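Local coordinates for protein putative SnoaL-like polyketide cyclase (Shewanella putrefaciens, PDB 3GZB) that is of unproven function but probably acts as a SnoaL-like polyketide cyclase or a related lyase, at residues G98-G104 with I116-A122; S49-T55 with T136-I142. All blocks are in the same frame, centred on the assembly; numbering follows the deposited sequence. Where two conformers were deposited one is given.

Contact 1: residues G98-G104 with I116-A122; sequences GNYHFKG and IDVAIPA. With EDO (1,2-ethanediol), chain M.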
# COMPACT_ATOMS: atom_id res chain seq x y z
N GLY A 98 -4.05 -1.95 6.53
CA GLY A 98 -4.76 -2.02 7.78
C GLY A 98 -5.36 -0.70 8.20
O GLY A 98 -5.66 0.13 7.35
N ASN A 99 -5.64 -0.55 9.50
CA ASN A 99 -6.24 0.64 10.07
C ASN A 99 -5.40 1.03 11.28
O ASN A 99 -5.05 0.16 12.12
CB ASN A 99 -7.70 0.43 10.54
CG ASN A 99 -8.65 0.24 9.42
OD1 ASN A 99 -9.14 1.20 8.85
ND2 ASN A 99 -8.95 -1.02 9.09
N TYR A 100 -5.09 2.32 11.40
CA TYR A 100 -4.47 2.83 12.59
C TYR A 100 -5.54 3.32 13.56
O TYR A 100 -6.36 4.19 13.20
CB TYR A 100 -3.50 3.97 12.30
CG TYR A 100 -2.21 3.59 11.60
CD1 TYR A 100 -1.15 3.03 12.31
CD2 TYR A 100 -2.06 3.71 10.23
CE1 TYR A 100 0.03 2.72 11.69
CE2 TYR A 100 -0.85 3.34 9.60
CZ TYR A 100 0.18 2.86 10.34
OH TYR A 100 1.38 2.56 9.72
N HIS A 101 -5.56 2.75 14.74
CA HIS A 101 -6.54 3.06 15.78
C HIS A 101 -5.90 3.89 16.87
O HIS A 101 -4.99 3.42 17.56
CB HIS A 101 -7.10 1.74 16.35
CG HIS A 101 -8.14 1.94 17.39
ND1 HIS A 101 -8.43 0.98 18.33
CD2 HIS A 101 -9.02 2.95 17.58
CE1 HIS A 101 -9.43 1.41 19.10
NE2 HIS A 101 -9.81 2.60 18.67
N PHE A 102 -6.43 5.11 17.02
CA PHE A 102 -6.02 6.04 18.05
C PHE A 102 -7.20 6.26 19.01
O PHE A 102 -8.32 6.56 18.58
CB PHE A 102 -5.64 7.41 17.50
CG PHE A 102 -4.39 7.43 16.65
CD1 PHE A 102 -4.45 7.11 15.31
CD2 PHE A 102 -3.18 7.85 17.19
CE1 PHE A 102 -3.32 7.22 14.52
CE2 PHE A 102 -2.03 7.91 16.39
CZ PHE A 102 -2.12 7.61 15.07
N LYS A 103 -6.92 6.16 20.30
CA LYS A 103 -7.86 6.51 21.37
C LYS A 103 -7.15 7.29 22.46
O LYS A 103 -6.07 6.87 22.93
CB LYS A 103 -8.54 5.29 21.93
CG LYS A 103 -9.58 5.61 23.04
CD LYS A 103 -10.41 4.36 23.33
CE LYS A 103 -11.66 4.67 24.17
NZ LYS A 103 -11.54 4.16 25.57
N GLY A 104 -7.67 8.45 22.79
CA GLY A 104 -7.07 9.27 23.85
C GLY A 104 -7.31 10.73 23.69
O GLY A 104 -8.16 11.15 22.93
N ILE A 116 -10.82 11.30 21.95
CA ILE A 116 -11.20 10.90 20.59
C ILE A 116 -10.95 9.41 20.41
O ILE A 116 -10.21 8.76 21.16
CB ILE A 116 -10.52 11.77 19.46
CG1 ILE A 116 -9.00 11.63 19.43
CG2 ILE A 116 -11.02 13.23 19.57
CD1 ILE A 116 -8.42 10.32 18.78
N ASP A 117 -11.62 8.85 19.40
CA ASP A 117 -11.43 7.45 19.02
C ASP A 117 -11.62 7.38 17.51
O ASP A 117 -12.74 7.60 17.01
CB ASP A 117 -12.51 6.63 19.76
CG ASP A 117 -12.25 5.12 19.78
OD1 ASP A 117 -11.53 4.61 18.93
OD2 ASP A 117 -12.88 4.43 20.64
N VAL A 118 -10.55 7.12 16.77
CA VAL A 118 -10.61 7.05 15.32
C VAL A 118 -9.89 5.80 14.83
O VAL A 118 -8.93 5.34 15.47
CB VAL A 118 -9.97 8.30 14.63
CG1 VAL A 118 -10.80 9.56 14.98
CG2 VAL A 118 -8.49 8.55 15.01
N ALA A 119 -10.35 5.30 13.67
CA ALA A 119 -9.74 4.14 13.02
C ALA A 119 -9.50 4.53 11.57
O ALA A 119 -10.46 4.76 10.81
CB ALA A 119 -10.70 2.91 13.13
N ILE A 120 -8.23 4.67 11.20
CA ILE A 120 -7.86 5.33 9.95
C ILE A 120 -7.30 4.30 8.95
O ILE A 120 -6.26 3.71 9.19
CB ILE A 120 -6.79 6.40 10.20
CG1 ILE A 120 -7.18 7.35 11.34
CG2 ILE A 120 -6.51 7.16 8.88
CD1 ILE A 120 -6.10 8.39 11.77
N PRO A 121 -8.00 4.07 7.84
CA PRO A 121 -7.42 3.13 6.83
C PRO A 121 -6.07 3.62 6.32
O PRO A 121 -5.86 4.83 6.18
CB PRO A 121 -8.49 3.11 5.71
CG PRO A 121 -9.76 3.58 6.41
CD PRO A 121 -9.31 4.58 7.45
N ALA A 122 -5.17 2.66 6.01
CA ALA A 122 -3.81 2.96 5.56
C ALA A 122 -3.13 1.81 4.92
O ALA A 122 -3.45 0.65 5.16
CB ALA A 122 -2.98 3.42 6.76
C1 EDO M . -5.66 2.54 20.70
O1 EDO M . -5.08 3.84 21.01
C2 EDO M . -5.51 1.59 21.85
O2 EDO M . -6.48 2.13 22.77
O HOH W 1 -11.68 2.37 9.54
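Residues 98-104 and 116-122 run as antiparallel neighbours in the curved mixed sheet of an NTF2-like, cone-shaped alpha+beta fold. The ladder begins at Gly98, whose N donates to Ala122 O (3.0 Å) and whose O accepts from Ala122 N (2.9 Å). Asn99 lies opposite Pro121 in a non-hydrogen-bonded pair, where proline's missing amide hydrogen costs this ladder nothing; Asn99 OD1 is linked by a water to Ala119 O. Tyr100 pairs with Ile120 through two backbone bonds and turns its ring to the other face, where CE2 lies 3.6 Å from Ala122 CB, its hydroxyl bonds Thr124 and its ring stacks on Phe82. On the opposite face, His101 reaches diagonally past Ala119 to Asp117. Phe102, back on the Tyr100 face, packs CB against Val118 CG2 (4.0 Å) and CE1 against Ile120 CD1 (4.1 Å), while Tyr80 stacks on its ring; helix 144-151 touches Val118 and Ile120. The long side chain of Lys103 suits the solvent-exposed face, its aliphatic CD 3.7 Å from Asp117 OD2, and its backbone N donates to O1 of a 1,2-ethanediol (3.0 Å), probably from the crystallisation liquor. At Gly104 the chain turns a corner with backbone angles that would press any CB against the preceding carbonyl oxygen, yet the ladder still closes on Ile116. Between side chains, His101 NE2 donates to Asp117 OD1 at 2.7 Å.

Contact 2: residues S49-T55 with T136-I142; sequences SIFFDKT and TEHVDLI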
# COMPACT_ATOMS: atom_id res chain seq x y z
N SER A 49 17.97 7.44 5.87
CA SER A 49 16.61 6.87 5.95
C SER A 49 15.57 7.93 5.57
O SER A 49 15.74 9.09 5.90
CB SER A 49 16.30 6.35 7.38
OG SER A 49 17.16 5.29 7.77
N ILE A 50 14.50 7.47 4.93
CA ILE A 50 13.43 8.33 4.47
C ILE A 50 12.13 7.91 5.14
O ILE A 50 11.81 6.71 5.22
CB ILE A 50 13.26 8.19 2.98
CG1 ILE A 50 14.48 8.77 2.25
CG2 ILE A 50 11.99 8.94 2.49
CD1 ILE A 50 14.53 8.34 0.82
N PHE A 51 11.37 8.89 5.66
CA PHE A 51 9.99 8.71 6.10
C PHE A 51 9.15 9.58 5.15
O PHE A 51 9.31 10.82 5.15
CB PHE A 51 9.83 9.15 7.57
CG PHE A 51 8.52 8.71 8.20
CD1 PHE A 51 7.33 9.29 7.82
CD2 PHE A 51 8.50 7.72 9.16
CE1 PHE A 51 6.12 8.88 8.38
CE2 PHE A 51 7.29 7.32 9.72
CZ PHE A 51 6.13 7.90 9.30
N PHE A 52 8.31 8.98 4.32
CA PHE A 52 7.52 9.72 3.32
C PHE A 52 6.05 9.45 3.52
O PHE A 52 5.56 8.36 3.19
CB PHE A 52 8.00 9.30 1.91
CG PHE A 52 7.51 10.17 0.78
CD1 PHE A 52 6.74 11.27 0.94
CD2 PHE A 52 7.91 9.84 -0.52
CE1 PHE A 52 6.34 12.04 -0.14
CE2 PHE A 52 7.53 10.62 -1.60
CZ PHE A 52 6.75 11.73 -1.39
N ASP A 53 5.31 10.41 4.04
CA ASP A 53 3.85 10.35 3.99
C ASP A 53 3.46 10.93 2.63
O ASP A 53 3.45 12.15 2.40
CB ASP A 53 3.22 11.06 5.15
CG ASP A 53 1.66 10.95 5.14
OD1 ASP A 53 1.08 10.88 4.04
OD2 ASP A 53 1.11 11.00 6.24
N LYS A 54 3.21 10.02 1.69
CA LYS A 54 2.95 10.44 0.32
C LYS A 54 1.60 11.11 0.21
O LYS A 54 1.44 12.02 -0.61
CB LYS A 54 3.05 9.30 -0.69
CG LYS A 54 4.43 8.92 -0.99
CD LYS A 54 4.45 7.89 -2.07
CE LYS A 54 4.14 8.44 -3.45
NZ LYS A 54 4.06 7.35 -4.48
N THR A 55 0.63 10.68 1.00
CA THR A 55 -0.68 11.33 1.03
C THR A 55 -0.53 12.78 1.41
O THR A 55 -1.04 13.62 0.64
CB THR A 55 -1.68 10.48 1.82
OG1 THR A 55 -1.03 9.83 2.93
CG2 THR A 55 -2.28 9.42 0.93
N THR A 136 15.24 1.72 5.36
CA THR A 136 15.76 2.69 4.43
C THR A 136 14.65 3.64 3.94
O THR A 136 14.90 4.82 3.64
CB THR A 136 16.53 2.06 3.29
OG1 THR A 136 15.67 1.33 2.45
CG2 THR A 136 17.57 1.05 3.81
N GLU A 137 13.42 3.12 3.80
CA GLU A 137 12.29 3.97 3.38
C GLU A 137 11.01 3.45 3.99
O GLU A 137 10.65 2.29 3.82
CB GLU A 137 12.13 4.02 1.86
CG GLU A 137 11.14 5.09 1.39
CD GLU A 137 11.05 5.29 -0.14
OE1 GLU A 137 11.46 4.39 -0.95
OE2 GLU A 137 10.53 6.37 -0.53
N HIS A 138 10.32 4.35 4.68
CA HIS A 138 8.98 4.13 5.23
C HIS A 138 8.04 5.00 4.44
O HIS A 138 8.22 6.23 4.39
CB HIS A 138 9.01 4.51 6.71
CG HIS A 138 7.70 4.43 7.42
ND1 HIS A 138 7.62 4.21 8.77
CD2 HIS A 138 6.41 4.53 6.99
CE1 HIS A 138 6.36 4.21 9.15
NE2 HIS A 138 5.58 4.39 8.08
N VAL A 139 7.09 4.38 3.72
CA VAL A 139 6.08 5.14 2.96
C VAL A 139 4.70 4.92 3.56
O VAL A 139 4.29 3.73 3.70
CB VAL A 139 6.03 4.74 1.49
CG1 VAL A 139 4.96 5.56 0.75
CG2 VAL A 139 7.41 4.93 0.82
N ASP A 140 4.00 6.00 3.92
CA ASP A 140 2.65 5.94 4.39
C ASP A 140 1.67 6.49 3.36
O ASP A 140 1.92 7.52 2.74
CB ASP A 140 2.45 6.73 5.67
CG ASP A 140 2.78 5.96 6.93
OD1 ASP A 140 3.05 4.73 6.91
OD2 ASP A 140 2.78 6.65 8.01
N LEU A 141 0.57 5.77 3.19
CA LEU A 141 -0.58 6.22 2.41
C LEU A 141 -1.78 6.19 3.33
O LEU A 141 -2.38 5.13 3.55
CB LEU A 141 -0.80 5.30 1.19
CG LEU A 141 0.28 5.25 0.12
CD1 LEU A 141 0.02 4.11 -0.87
CD2 LEU A 141 0.41 6.59 -0.59
N ILE A 142 -2.10 7.34 3.92
CA ILE A 142 -3.10 7.44 5.00
C ILE A 142 -4.39 7.99 4.45
O ILE A 142 -4.38 8.98 3.69
CB ILE A 142 -2.60 8.38 6.08
CG1 ILE A 142 -1.24 7.97 6.62
CG2 ILE A 142 -3.58 8.53 7.26
CD1 ILE A 142 -1.13 6.59 7.20
O HOH W 2 1.89 9.31 8.20
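A parallel strand pair beside a possible pocket joins residues 49-55 to 136-142, an exception in this largely antiparallel NTF2-like sheet. Backbone bonds alternate from Ile50 N to Thr136 O (3.0 Å) through His138 and Phe52 to Lys54 N with Asp140 O (3.0 Å). Thr136 and Glu137 form a classic beta bulge opposite Lys127. Beyond strand 50-53, the Thr55 hydroxyl does double duty: OG1 accepts from Ile142 N (2.9 Å) and donates to Asp53 OD1 (2.6 Å).

Phe51, His138, Asp53 and Asp140 share one face. The two rings meet obliquely, centroids 4.0 Å apart, and His138 NE2 donates to Asp140 OD1 (2.8 Å), while Tyr29 and Thr124 engage His138 ND1 and Asp140 OD1. The other face carries Ile50, Phe52, Glu137 and Val139, with Ile50 CB 4.1 Å from Glu137 CG; past the strand end, Lys54 lays CD 3.7 Å from Val139 CG1.

A water donates to Asp53 OD2 (2.7 Å), which also bonds Tyr144 OH, and Asp140 OD2 (2.8 Å). The Asp53 side chain is about 4 Å from a methylpentanediol, probably crystallisation liquor but often a pocket marker. These buried carboxylates and histidine are consistent with a polar patch there, though no catalytic role is established.

How the contacts relate
After helices 21-34 and 38-42 the chain lays down residues 49-55, then runs through strand 58-61, helix 63-73 and the strands 81-84 and 86-90 before reaching 98-104. Contact 1 closes a short connection of 11 residues as strand 115-129 returns along 93-103. Strand 134-142 then follows, and contact 2 closes a far longer excursion of 80 residues, so contact 1 lies wholly within its span. Strands 115-129 and 134-142 are antiparallel neighbours, making the two contacts parts of one sheet: Ile120 CG2 meets Ile142 CG2 at 3.6 Å, and Ala122 CB meets Ile142 CD1 at 3.7 Å. Both contacts also touch the second subunit, whose Leu93 meets Lys54 and Leu141.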